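Local coordinates for nicotinamide-nucleotide adenylyltransferase NadR family / Ribosylnicotinamide kinase (Lactococcus lactis subsp. cremoris, PDB 6GYE), which binds nicotinamide riboside and probably phosphorylates it in a P-loop kinase domain, joined to a nucleotidyltransferase-type domain, on the route to NAD+, at residues E226-M229 with D230-A233; Y35-A38 with S39-G43; D52-R55 with G56-I59; F105-I108 with H109-L113; W97-W100 with A101-F105. All blocks are in the same frame, centred on the assembly; numbering follows the deposited sequence. Where two conformers were deposited one is given.

Contact 1 (E226-M229 with D230-A233); sequences ELKM and DDYA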
# COMPACT_ATOMS: atom_id res chain seq x y z
N GLU A 226 27.89 18.98 13.34
CA GLU A 226 28.77 17.83 13.50
C GLU A 226 28.38 16.68 12.60
O GLU A 226 29.06 15.64 12.59
CB GLU A 226 28.79 17.38 14.97
CG GLU A 226 29.31 18.47 15.93
CD GLU A 226 29.15 18.11 17.42
OE1 GLU A 226 28.07 17.63 17.81
OE2 GLU A 226 30.09 18.36 18.20
N LEU A 227 27.30 16.83 11.83
CA LEU A 227 26.84 15.76 10.95
C LEU A 227 27.83 15.53 9.81
O LEU A 227 28.36 16.48 9.24
CB LEU A 227 25.47 16.09 10.40
CG LEU A 227 24.36 16.26 11.45
CD1 LEU A 227 23.05 16.64 10.77
CD2 LEU A 227 24.18 14.99 12.25
N LYS A 228 28.12 14.27 9.52
CA LYS A 228 28.95 13.87 8.39
C LYS A 228 28.12 13.04 7.43
O LYS A 228 26.96 12.68 7.70
CB LYS A 228 30.18 13.07 8.84
CG LYS A 228 30.97 13.66 9.99
CD LYS A 228 31.71 14.93 9.63
CE LYS A 228 32.70 15.30 10.72
NZ LYS A 228 33.63 14.18 10.95
N MET A 229 28.75 12.68 6.30
CA MET A 229 28.07 11.93 5.24
C MET A 229 27.31 10.73 5.79
O MET A 229 26.17 10.47 5.40
CB MET A 229 29.08 11.48 4.20
CG MET A 229 28.46 10.71 3.06
SD MET A 229 29.72 10.22 1.86
CE MET A 229 30.75 9.12 2.84
N ASP A 230 27.93 10.01 6.72
CA ASP A 230 27.35 8.76 7.19
C ASP A 230 26.13 9.00 8.07
O ASP A 230 25.20 8.19 8.08
CB ASP A 230 28.41 7.96 7.92
CG ASP A 230 27.93 6.60 8.32
OD1 ASP A 230 27.47 5.85 7.43
OD2 ASP A 230 28.02 6.29 9.52
N ASP A 231 26.12 10.12 8.80
CA ASP A 231 24.92 10.49 9.55
C ASP A 231 23.75 10.72 8.60
O ASP A 231 22.63 10.25 8.86
CB ASP A 231 25.20 11.75 10.36
CG ASP A 231 26.34 11.57 11.34
OD1 ASP A 231 26.29 10.61 12.14
OD2 ASP A 231 27.29 12.38 11.30
N TYR A 232 23.99 11.44 7.49
CA TYR A 232 22.92 11.69 6.53
C TYR A 232 22.38 10.38 5.98
O TYR A 232 21.17 10.20 5.87
CB TYR A 232 23.41 12.61 5.42
CG TYR A 232 23.47 14.06 5.84
CD1 TYR A 232 22.33 14.86 5.81
CD2 TYR A 232 24.65 14.63 6.30
CE1 TYR A 232 22.35 16.19 6.21
CE2 TYR A 232 24.69 15.96 6.71
CZ TYR A 232 23.54 16.73 6.66
OH TYR A 232 23.56 18.05 7.06
N ALA A 233 23.28 9.44 5.68
CA ALA A 233 22.83 8.14 5.19
C ALA A 233 21.92 7.48 6.21
O ALA A 233 20.84 6.98 5.85
CB ALA A 233 24.03 7.25 4.89
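K228 and Y232 are joined across the first turn of helix 229-247. Y232 N donates to K228 O (3.2 Å). The next bond of the helix follows one residue on, where A233 N donates to M229 O (3.1 Å). K228 is the N-cap, and the chain before it is loop. The amide of K228 is taken by a side chain: K228 N donates to D231 OD2 at 2.7 Å, almost straight at 171°. OD2 uses its anti lone pair, the one away from OD1. D231 holds CG beside its own backbone N (chi1 -59°), which swings the carboxylate back to the helix start. D231 OD1 bonds Y216 OH, so both oxygens have a donor and the group's rotation is fixed. The nearby helix N-terminus would probably favour its negative charge. With an alanine here, K228 N would probably lose its acceptor and Y216 OH its partner, leaving the entry to the helix less firmly held.

The apolar part lies beside this bond. L227 CD2 rests on D231 CB at 3.9 Å. L227 CB meets Y232 CE2 at 3.8 Å, and the two side chains cross at about a right angle. K228 O lies at the edge of the Y232 ring, 3.3 Å from CD2. The ring also packs on T265, Y268 and Y272. M229 points away and touches D277, Q280 and L281 of helix 275-290.

The D231 bond is one half of a capping box. The L227-Y232 pair is a hydrophobic staple. Together they start the helix that carries Y240, N243 and S244 of the nicotinamide riboside pocket.

Contact 2 (Y35-A38 with S39-G43); sequences YKCA and SLNDG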
# COMPACT_ATOMS: atom_id res chain seq x y z
N TYR A 35 -13.87 -18.81 4.61
CA TYR A 35 -13.96 -19.57 5.86
C TYR A 35 -15.20 -20.46 5.92
O TYR A 35 -15.15 -21.52 6.55
CB TYR A 35 -13.89 -18.62 7.06
CG TYR A 35 -12.48 -18.07 7.21
CD1 TYR A 35 -11.38 -18.93 7.18
CD2 TYR A 35 -12.24 -16.71 7.33
CE1 TYR A 35 -10.08 -18.45 7.30
CE2 TYR A 35 -10.95 -16.22 7.44
CZ TYR A 35 -9.88 -17.11 7.43
OH TYR A 35 -8.61 -16.62 7.53
N LYS A 36 -16.31 -20.07 5.26
CA LYS A 36 -17.44 -20.99 5.15
C LYS A 36 -17.06 -22.18 4.30
O LYS A 36 -17.34 -23.33 4.66
CB LYS A 36 -18.68 -20.31 4.57
CG LYS A 36 -19.35 -19.34 5.53
CD LYS A 36 -20.70 -18.85 5.02
CE LYS A 36 -21.25 -17.81 5.97
NZ LYS A 36 -22.62 -17.44 5.62
N CYS A 37 -16.39 -21.92 3.18
CA CYS A 37 -15.91 -22.98 2.31
C CYS A 37 -14.94 -23.91 3.03
O CYS A 37 -14.98 -25.13 2.85
CB CYS A 37 -15.27 -22.34 1.08
SG CYS A 37 -14.72 -23.45 -0.18
N ALA A 38 -14.07 -23.35 3.88
CA ALA A 38 -13.12 -24.17 4.62
C ALA A 38 -13.79 -24.95 5.74
O ALA A 38 -13.25 -25.98 6.17
CB ALA A 38 -11.99 -23.31 5.20
N SER A 39 -14.96 -24.51 6.20
CA SER A 39 -15.69 -25.28 7.19
C SER A 39 -16.48 -26.43 6.58
O SER A 39 -16.89 -27.34 7.31
CB SER A 39 -16.61 -24.35 7.96
OG SER A 39 -15.86 -23.25 8.49
N LEU A 40 -16.72 -26.40 5.27
CA LEU A 40 -17.49 -27.44 4.58
C LEU A 40 -16.63 -28.46 3.86
O LEU A 40 -17.15 -29.45 3.38
CB LEU A 40 -18.45 -26.80 3.57
CG LEU A 40 -19.53 -25.96 4.22
CD1 LEU A 40 -20.15 -24.97 3.23
CD2 LEU A 40 -20.57 -26.91 4.75
N ASN A 41 -15.32 -28.24 3.79
CA ASN A 41 -14.44 -29.13 3.07
C ASN A 41 -13.27 -29.49 3.97
O ASN A 41 -13.02 -28.84 4.99
CB ASN A 41 -13.92 -28.49 1.78
CG ASN A 41 -15.02 -28.30 0.75
OD1 ASN A 41 -15.36 -29.22 0.02
ND2 ASN A 41 -15.59 -27.09 0.69
N ASP A 42 -12.55 -30.54 3.57
CA ASP A 42 -11.32 -30.89 4.27
C ASP A 42 -10.23 -29.86 4.01
O ASP A 42 -9.42 -29.59 4.90
CB ASP A 42 -10.87 -32.28 3.85
CG ASP A 42 -11.89 -33.34 4.21
OD1 ASP A 42 -12.35 -33.36 5.37
OD2 ASP A 42 -12.26 -34.13 3.32
N GLY A 43 -10.20 -29.28 2.81
CA GLY A 43 -9.25 -28.23 2.48
C GLY A 43 -9.75 -27.39 1.32
O GLY A 43 -10.64 -27.80 0.57
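S39 turns its hydroxyl back onto the helix and donates from OG to Y35 O at 2.7 Å. Its OG sits beside the backbone N (chi1 -53°), and this brings it to the carbonyl one turn earlier. The hydroxyl lies somewhat tilted from the carbonyl plane. S39 N reaches the same Y35 O and also K36 O, but both bonds are weak. The side-chain bond thus adds to a loosening backbone.

L40 folds along the helix side. Its CG lies 3.5 Å from K36 O, and CD1 follows at 3.6 Å. L40 N bonds C37 O at 3.2 Å from above the carbonyl plane, off any lone pair. Its bond to K36 O is weak.

Here helix 28-40 runs out and hands the chain to strand 43-50. It is the connecting helix of the beta-alpha-beta unit made with strand 15-21, part of a parallel sheet.

N41 supplies the second side-chain bond of the turn. ND2 donates to C37 O at 3.0 Å, close to straight at 165°. The acceptor lies in the amide plane of N41. The amide comes from the face of the C37 carbonyl opposite to L40 N, so two donors grip this one oxygen. CG beside the backbone N (chi1 -67°) brings the amide back over the last turn. ND2 also bonds Y122 OH, a residue of strand 118-123, and this pins the amide from outside.

Y35 points away from the turn, and its OH bonds E77. A38 packs its methyl on V44 of the following strand.

Contact 3 (D52-R55 with G56-I59); sequences DNDR and GAQI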
# COMPACT_ATOMS: atom_id res chain seq x y z
N ASP A 52 -1.09 -10.19 -17.63
CA ASP A 52 -0.40 -8.91 -17.77
C ASP A 52 -1.39 -7.79 -18.09
O ASP A 52 -2.27 -7.94 -18.94
CB ASP A 52 0.66 -9.01 -18.87
CG ASP A 52 1.85 -9.87 -18.46
OD1 ASP A 52 1.97 -10.23 -17.27
OD2 ASP A 52 2.68 -10.19 -19.34
N ASN A 53 -1.26 -6.68 -17.37
CA ASN A 53 -2.05 -5.46 -17.61
C ASN A 53 -3.55 -5.67 -17.37
O ASN A 53 -4.37 -4.99 -17.99
CB ASN A 53 -1.81 -4.90 -19.01
CG ASN A 53 -0.39 -4.38 -19.19
OD1 ASN A 53 0.47 -4.55 -18.33
ND2 ASN A 53 -0.14 -3.73 -20.32
N ASP A 54 -3.92 -6.59 -16.47
CA ASP A 54 -5.31 -6.77 -16.09
C ASP A 54 -5.75 -5.65 -15.14
O ASP A 54 -5.00 -4.71 -14.84
CB ASP A 54 -5.52 -8.16 -15.48
CG ASP A 54 -4.70 -8.39 -14.19
OD1 ASP A 54 -4.12 -7.43 -13.62
OD2 ASP A 54 -4.64 -9.55 -13.74
N ARG A 55 -6.99 -5.77 -14.62
CA ARG A 55 -7.56 -4.75 -13.74
C ARG A 55 -6.66 -4.49 -12.54
O ARG A 55 -6.36 -3.33 -12.21
CB ARG A 55 -8.95 -5.20 -13.29
CG ARG A 55 -9.96 -4.10 -13.01
CD ARG A 55 -11.09 -4.13 -14.06
NE ARG A 55 -12.41 -4.43 -13.48
CZ ARG A 55 -13.48 -4.77 -14.19
NH1 ARG A 55 -13.42 -4.86 -15.51
NH2 ARG A 55 -14.63 -5.02 -13.57
N GLY A 56 -6.21 -5.55 -11.87
CA GLY A 56 -5.35 -5.37 -10.71
C GLY A 56 -4.01 -4.76 -11.08
O GLY A 56 -3.52 -3.86 -10.39
N ALA A 57 -3.39 -5.25 -12.15
CA ALA A 57 -2.12 -4.67 -12.59
C ALA A 57 -2.25 -3.17 -12.82
O ALA A 57 -1.32 -2.41 -12.51
CB ALA A 57 -1.64 -5.38 -13.86
N GLN A 58 -3.39 -2.72 -13.35
CA GLN A 58 -3.54 -1.32 -13.73
C GLN A 58 -3.57 -0.39 -12.53
O GLN A 58 -3.25 0.79 -12.66
CB GLN A 58 -4.79 -1.16 -14.60
CG GLN A 58 -4.56 -1.69 -16.00
CD GLN A 58 -5.82 -1.77 -16.81
OE1 GLN A 58 -6.64 -0.85 -16.79
NE2 GLN A 58 -6.00 -2.88 -17.52
N ILE A 59 -3.96 -0.87 -11.36
CA ILE A 59 -3.91 -0.05 -10.16
C ILE A 59 -2.70 -0.41 -9.30
O ILE A 59 -2.67 -0.08 -8.11
CB ILE A 59 -5.22 -0.12 -9.36
CG1 ILE A 59 -5.44 -1.52 -8.79
CG2 ILE A 59 -6.42 0.28 -10.24
CD1 ILE A 59 -6.58 -1.55 -7.78
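D54 caps the short helix 55-58 with its side chain. D54 OD1 accepts from A57 N at 2.7 Å, nearly straight at 167°, and the amide meets the oxygen nearly end-on to its C-O bond. CG stands between the backbone N and the carbonyl carbon (chi1 62°), which holds the carboxylate under the first turn. The A57 methyl lies 3.2 Å from D54 OD1, a plain van der Waals contact beside the capping bond.

A second side-chain bond comes from Q58. Its NE2 donates to N53 O at 2.7 Å, from above the carbonyl plane, with N53 O in the Q58 amide plane.

The backbone bonds are few. Q58 N donates to D54 O at 3.0 Å. Its bond to R55 O is weak.

The charged partners lie outside the turn. D54 OD2 takes a salt bridge from R66 and a bond from Y51 N. Both oxygens are therefore engaged, in keeping with a charged carboxylate. Replacing this aspartate by an alanine would probably leave A57 N without its cap and R66 without its counter-charge. R55 points away, and a bound sulfate lies near its NE, a long and weak pairing.

D54 is a classic N-cap aspartate, placed where the loop after strand 43-50 turns into a short helix.

Contact 4 (F105-I108 with H109-L113); sequences FELI and HHNTL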
# COMPACT_ATOMS: atom_id res chain seq x y z
N PHE A 105 -6.66 -27.69 -13.98
CA PHE A 105 -6.57 -29.02 -13.41
C PHE A 105 -5.14 -29.40 -13.08
O PHE A 105 -4.89 -30.17 -12.14
CB PHE A 105 -7.22 -30.03 -14.34
CG PHE A 105 -8.71 -29.93 -14.35
CD1 PHE A 105 -9.45 -30.39 -13.27
CD2 PHE A 105 -9.37 -29.35 -15.42
CE1 PHE A 105 -10.84 -30.28 -13.26
CE2 PHE A 105 -10.75 -29.25 -15.42
CZ PHE A 105 -11.49 -29.71 -14.33
N GLU A 106 -4.18 -28.87 -13.82
CA GLU A 106 -2.79 -29.05 -13.43
C GLU A 106 -2.54 -28.45 -12.05
O GLU A 106 -1.88 -29.07 -11.20
CB GLU A 106 -1.87 -28.45 -14.48
CG GLU A 106 -0.40 -28.65 -14.21
CD GLU A 106 0.41 -28.51 -15.47
OE1 GLU A 106 1.34 -29.32 -15.68
OE2 GLU A 106 0.10 -27.60 -16.27
N LEU A 107 -3.10 -27.26 -11.79
CA LEU A 107 -2.98 -26.63 -10.47
C LEU A 107 -3.53 -27.53 -9.38
O LEU A 107 -2.92 -27.69 -8.32
CB LEU A 107 -3.72 -25.31 -10.46
CG LEU A 107 -3.03 -23.97 -10.68
CD1 LEU A 107 -3.95 -22.85 -10.20
CD2 LEU A 107 -1.72 -23.93 -9.98
N ILE A 108 -4.71 -28.10 -9.61
CA ILE A 108 -5.33 -29.00 -8.63
C ILE A 108 -4.44 -30.21 -8.39
O ILE A 108 -4.22 -30.64 -7.25
CB ILE A 108 -6.73 -29.42 -9.11
CG1 ILE A 108 -7.65 -28.21 -9.18
CG2 ILE A 108 -7.29 -30.50 -8.20
CD1 ILE A 108 -9.05 -28.55 -9.58
N HIS A 109 -3.94 -30.81 -9.47
CA HIS A 109 -3.09 -31.99 -9.34
C HIS A 109 -1.84 -31.67 -8.53
O HIS A 109 -1.47 -32.41 -7.61
CB HIS A 109 -2.74 -32.54 -10.72
CG HIS A 109 -3.92 -33.04 -11.49
ND1 HIS A 109 -3.91 -33.17 -12.86
CD2 HIS A 109 -5.16 -33.42 -11.09
CE1 HIS A 109 -5.09 -33.62 -13.27
NE2 HIS A 109 -5.86 -33.78 -12.21
N HIS A 110 -1.17 -30.56 -8.85
CA HIS A 110 0.10 -30.24 -8.22
C HIS A 110 -0.07 -29.95 -6.73
O HIS A 110 0.77 -30.34 -5.91
CB HIS A 110 0.74 -29.04 -8.92
CG HIS A 110 2.14 -28.74 -8.45
ND1 HIS A 110 3.14 -29.69 -8.47
CD2 HIS A 110 2.69 -27.61 -7.95
CE1 HIS A 110 4.26 -29.15 -8.00
NE2 HIS A 110 4.01 -27.89 -7.69
N ASN A 111 -1.17 -29.30 -6.35
CA ASN A 111 -1.33 -28.79 -5.00
C ASN A 111 -2.18 -29.69 -4.11
O ASN A 111 -2.59 -29.27 -3.03
CB ASN A 111 -1.94 -27.38 -5.05
CG ASN A 111 -0.97 -26.35 -5.57
OD1 ASN A 111 -0.19 -25.77 -4.81
ND2 ASN A 111 -0.97 -26.15 -6.89
N THR A 112 -2.42 -30.93 -4.52
CA THR A 112 -3.20 -31.85 -3.70
C THR A 112 -2.37 -33.06 -3.33
O THR A 112 -1.57 -33.56 -4.13
CB THR A 112 -4.47 -32.29 -4.43
OG1 THR A 112 -5.35 -31.16 -4.56
CG2 THR A 112 -5.16 -33.36 -3.64
N LEU A 113 -2.57 -33.53 -2.10
CA LEU A 113 -1.83 -34.67 -1.58
C LEU A 113 -2.39 -35.97 -2.13
O LEU A 113 -1.66 -36.78 -2.70
CB LEU A 113 -1.89 -34.66 -0.05
CG LEU A 113 -0.88 -35.42 0.80
CD1 LEU A 113 -1.19 -36.92 0.80
CD2 LEU A 113 0.55 -35.15 0.34
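H109 and F105 share the regular backbone bonding of the last turns of helix 95-110. H109 N donates to F105 O at 2.9 Å, and H110 N donates to E106 O at 2.9 Å. N111 N still reaches L107 O, at 3.1 Å. N111 is the first residue to leave helical angles.

Two side chains then bond back to the helix. N111 ND2 donates to L107 O at 2.9 Å, nearly straight at 171°, with the acceptor in the plane of the amide. CG lies beside the backbone N of N111 (chi1 -71°), so the amide folds back to the same carbonyl that its own backbone N uses. L107 O thus has two donors from one residue. T112 OG1 donates to I108 O at 3.0 Å. That hydroxyl also sits beside its backbone N, and the I108 and T112 side chains lie side by side, pointing the same way.

The H109 ring makes a different contact. F105 O stands over one ring face, offset toward the rim, 3.1 Å from H109 CG. At the ring's other nitrogen, NE2 bonds D139 OD2.

The L107 and N111 side chains lie side by side, with L107 CD2 3.9 Å from N111 ND2. L107 also packs on S83 and L85 of strand 80-86. F105 meets Y143 edge-to-face.

The chemistry fits a helix C-terminus. The carbonyls of L107 and I108 lie where the run of helical amides ends, and the N111 amide and T112 hydroxyl supply donors to them. Both residues are buried, so the bonds also give N111 ND2 and the T112 hydroxyl a partner.

Contact 5 (W97-W100 with A101-F105); sequences WDEW and ANRLF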
# COMPACT_ATOMS: atom_id res chain seq x y z
N TRP A 97 -10.47 -21.99 -23.78
CA TRP A 97 -11.16 -22.68 -22.69
C TRP A 97 -10.50 -24.02 -22.39
O TRP A 97 -10.41 -24.41 -21.22
CB TRP A 97 -12.65 -22.87 -23.00
CG TRP A 97 -13.50 -21.64 -22.80
CD1 TRP A 97 -14.20 -20.95 -23.75
CD2 TRP A 97 -13.75 -20.98 -21.55
NE1 TRP A 97 -14.86 -19.89 -23.16
CE2 TRP A 97 -14.60 -19.89 -21.82
CE3 TRP A 97 -13.32 -21.20 -20.23
CZ2 TRP A 97 -15.04 -19.03 -20.82
CZ3 TRP A 97 -13.76 -20.35 -19.25
CH2 TRP A 97 -14.61 -19.27 -19.54
N ASP A 98 -10.08 -24.74 -23.42
CA ASP A 98 -9.39 -26.01 -23.22
C ASP A 98 -8.09 -25.79 -22.48
O ASP A 98 -7.86 -26.37 -21.41
CB ASP A 98 -9.13 -26.67 -24.57
CG ASP A 98 -10.39 -27.14 -25.24
OD1 ASP A 98 -11.28 -27.65 -24.53
OD2 ASP A 98 -10.49 -27.01 -26.48
N GLU A 99 -7.24 -24.92 -23.02
CA GLU A 99 -5.96 -24.60 -22.39
C GLU A 99 -6.17 -24.02 -20.99
O GLU A 99 -5.42 -24.35 -20.06
CB GLU A 99 -5.19 -23.63 -23.28
CG GLU A 99 -3.91 -23.08 -22.65
CD GLU A 99 -2.76 -24.06 -22.70
OE1 GLU A 99 -2.88 -25.10 -23.38
OE2 GLU A 99 -1.72 -23.77 -22.05
N TRP A 100 -7.17 -23.16 -20.82
CA TRP A 100 -7.45 -22.61 -19.50
C TRP A 100 -7.73 -23.72 -18.50
O TRP A 100 -7.12 -23.77 -17.42
CB TRP A 100 -8.63 -21.63 -19.58
CG TRP A 100 -9.02 -21.01 -18.28
CD1 TRP A 100 -8.50 -19.88 -17.72
CD2 TRP A 100 -10.03 -21.48 -17.39
NE1 TRP A 100 -9.12 -19.63 -16.51
CE2 TRP A 100 -10.06 -20.60 -16.29
CE3 TRP A 100 -10.91 -22.57 -17.41
CZ2 TRP A 100 -10.94 -20.77 -15.23
CZ3 TRP A 100 -11.78 -22.74 -16.35
CH2 TRP A 100 -11.79 -21.84 -15.27
N ALA A 101 -8.61 -24.65 -18.86
CA ALA A 101 -8.93 -25.76 -17.96
C ALA A 101 -7.72 -26.65 -17.71
O ALA A 101 -7.54 -27.15 -16.59
CB ALA A 101 -10.09 -26.58 -18.53
N ASN A 102 -6.90 -26.88 -18.74
CA ASN A 102 -5.68 -27.66 -18.56
C ASN A 102 -4.84 -27.09 -17.43
O ASN A 102 -4.48 -27.81 -16.49
CB ASN A 102 -4.85 -27.70 -19.84
CG ASN A 102 -5.44 -28.60 -20.88
OD1 ASN A 102 -6.20 -29.51 -20.56
ND2 ASN A 102 -5.09 -28.36 -22.14
N ARG A 103 -4.58 -25.79 -17.48
CA ARG A 103 -3.82 -25.14 -16.42
C ARG A 103 -4.52 -25.30 -15.08
O ARG A 103 -3.89 -25.56 -14.06
CB ARG A 103 -3.62 -23.67 -16.75
CG ARG A 103 -2.98 -23.41 -18.10
CD ARG A 103 -2.69 -21.93 -18.27
NE ARG A 103 -2.20 -21.64 -19.61
CZ ARG A 103 -1.98 -20.41 -20.06
NH1 ARG A 103 -2.23 -19.37 -19.27
NH2 ARG A 103 -1.53 -20.22 -21.30
N LEU A 104 -5.85 -25.17 -15.08
CA LEU A 104 -6.59 -25.26 -13.84
C LEU A 104 -6.45 -26.63 -13.20
O LEU A 104 -6.14 -26.75 -12.01
CB LEU A 104 -8.06 -24.92 -14.09
CG LEU A 104 -8.91 -25.15 -12.86
CD1 LEU A 104 -8.38 -24.26 -11.72
CD2 LEU A 104 -10.36 -24.86 -13.17
N PHE A 105 -6.66 -27.69 -13.98
CA PHE A 105 -6.57 -29.02 -13.41
C PHE A 105 -5.14 -29.40 -13.08
O PHE A 105 -4.89 -30.17 -12.14
CB PHE A 105 -7.22 -30.03 -14.34
CG PHE A 105 -8.71 -29.93 -14.35
CD1 PHE A 105 -9.45 -30.39 -13.27
CD2 PHE A 105 -9.37 -29.35 -15.42
CE1 PHE A 105 -10.84 -30.28 -13.26
CE2 PHE A 105 -10.75 -29.25 -15.42
CZ PHE A 105 -11.49 -29.71 -14.33
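W100 lays the six-membered part of its indole beside L104, with W100 CH2 3.9 Å from L104 CD2. The two side chains run side by side and point the same way. W100 CG lies opposite the backbone N (chi1 179°), which carries the ring along the helix past A101: CE3 comes within 3.4 Å of A101 N. W97 covers part of the indole. W97 CZ3 stands 4.1 Å above one face of the W100 ring, toward its rim, while W100 CE3 lies at the edge of W97.

A salt bridge runs on another side of the helix. R103 NE donates to E99 OE2 at a rather long 3.3 Å, though nearly straight at 165°. OE2 sits at the guanidinium edge, close to its plane, and is met on its anti side. The two flat groups stand almost at right angles (87°). E99 bends at chi2 to offer the oxygen, while R103 is extended from CG to NE. R103 NH2 has a further bond to N88 O.

Backbone i to i+4 bonds complete the turns, such as R103 N to E99 O at 3.1 Å and L104 N to W100 O at 3.0 Å.

W100 and L104 both pack on L132 of helix 126-133, and W97 touches E127 and E131 there. D98 bridges to R135. W100 and R103 also touch L85, so helix 95-110 lies against both helix 126-133 and strand 80-86.

Contacts 4 and 5 are consecutive pieces of helix 95-110 and share F105; their centres are 12 Å apart. Both are partly buried, but contact 5 is mid-helix, with indole packing and a salt bridge, while contact 4 is a helix end closed by side-chain donors. Contact 2 is also a helix end, at the surface, its centre about 18 Å from that of contact 4. Contacts 1 and 3 are helix starts, where carboxylates accept amides instead. Contact 3 is partly buried. Contact 1, on the surface, stands apart in the P-loop domain, about 41 Å from contact 3 between centres and farther from the others.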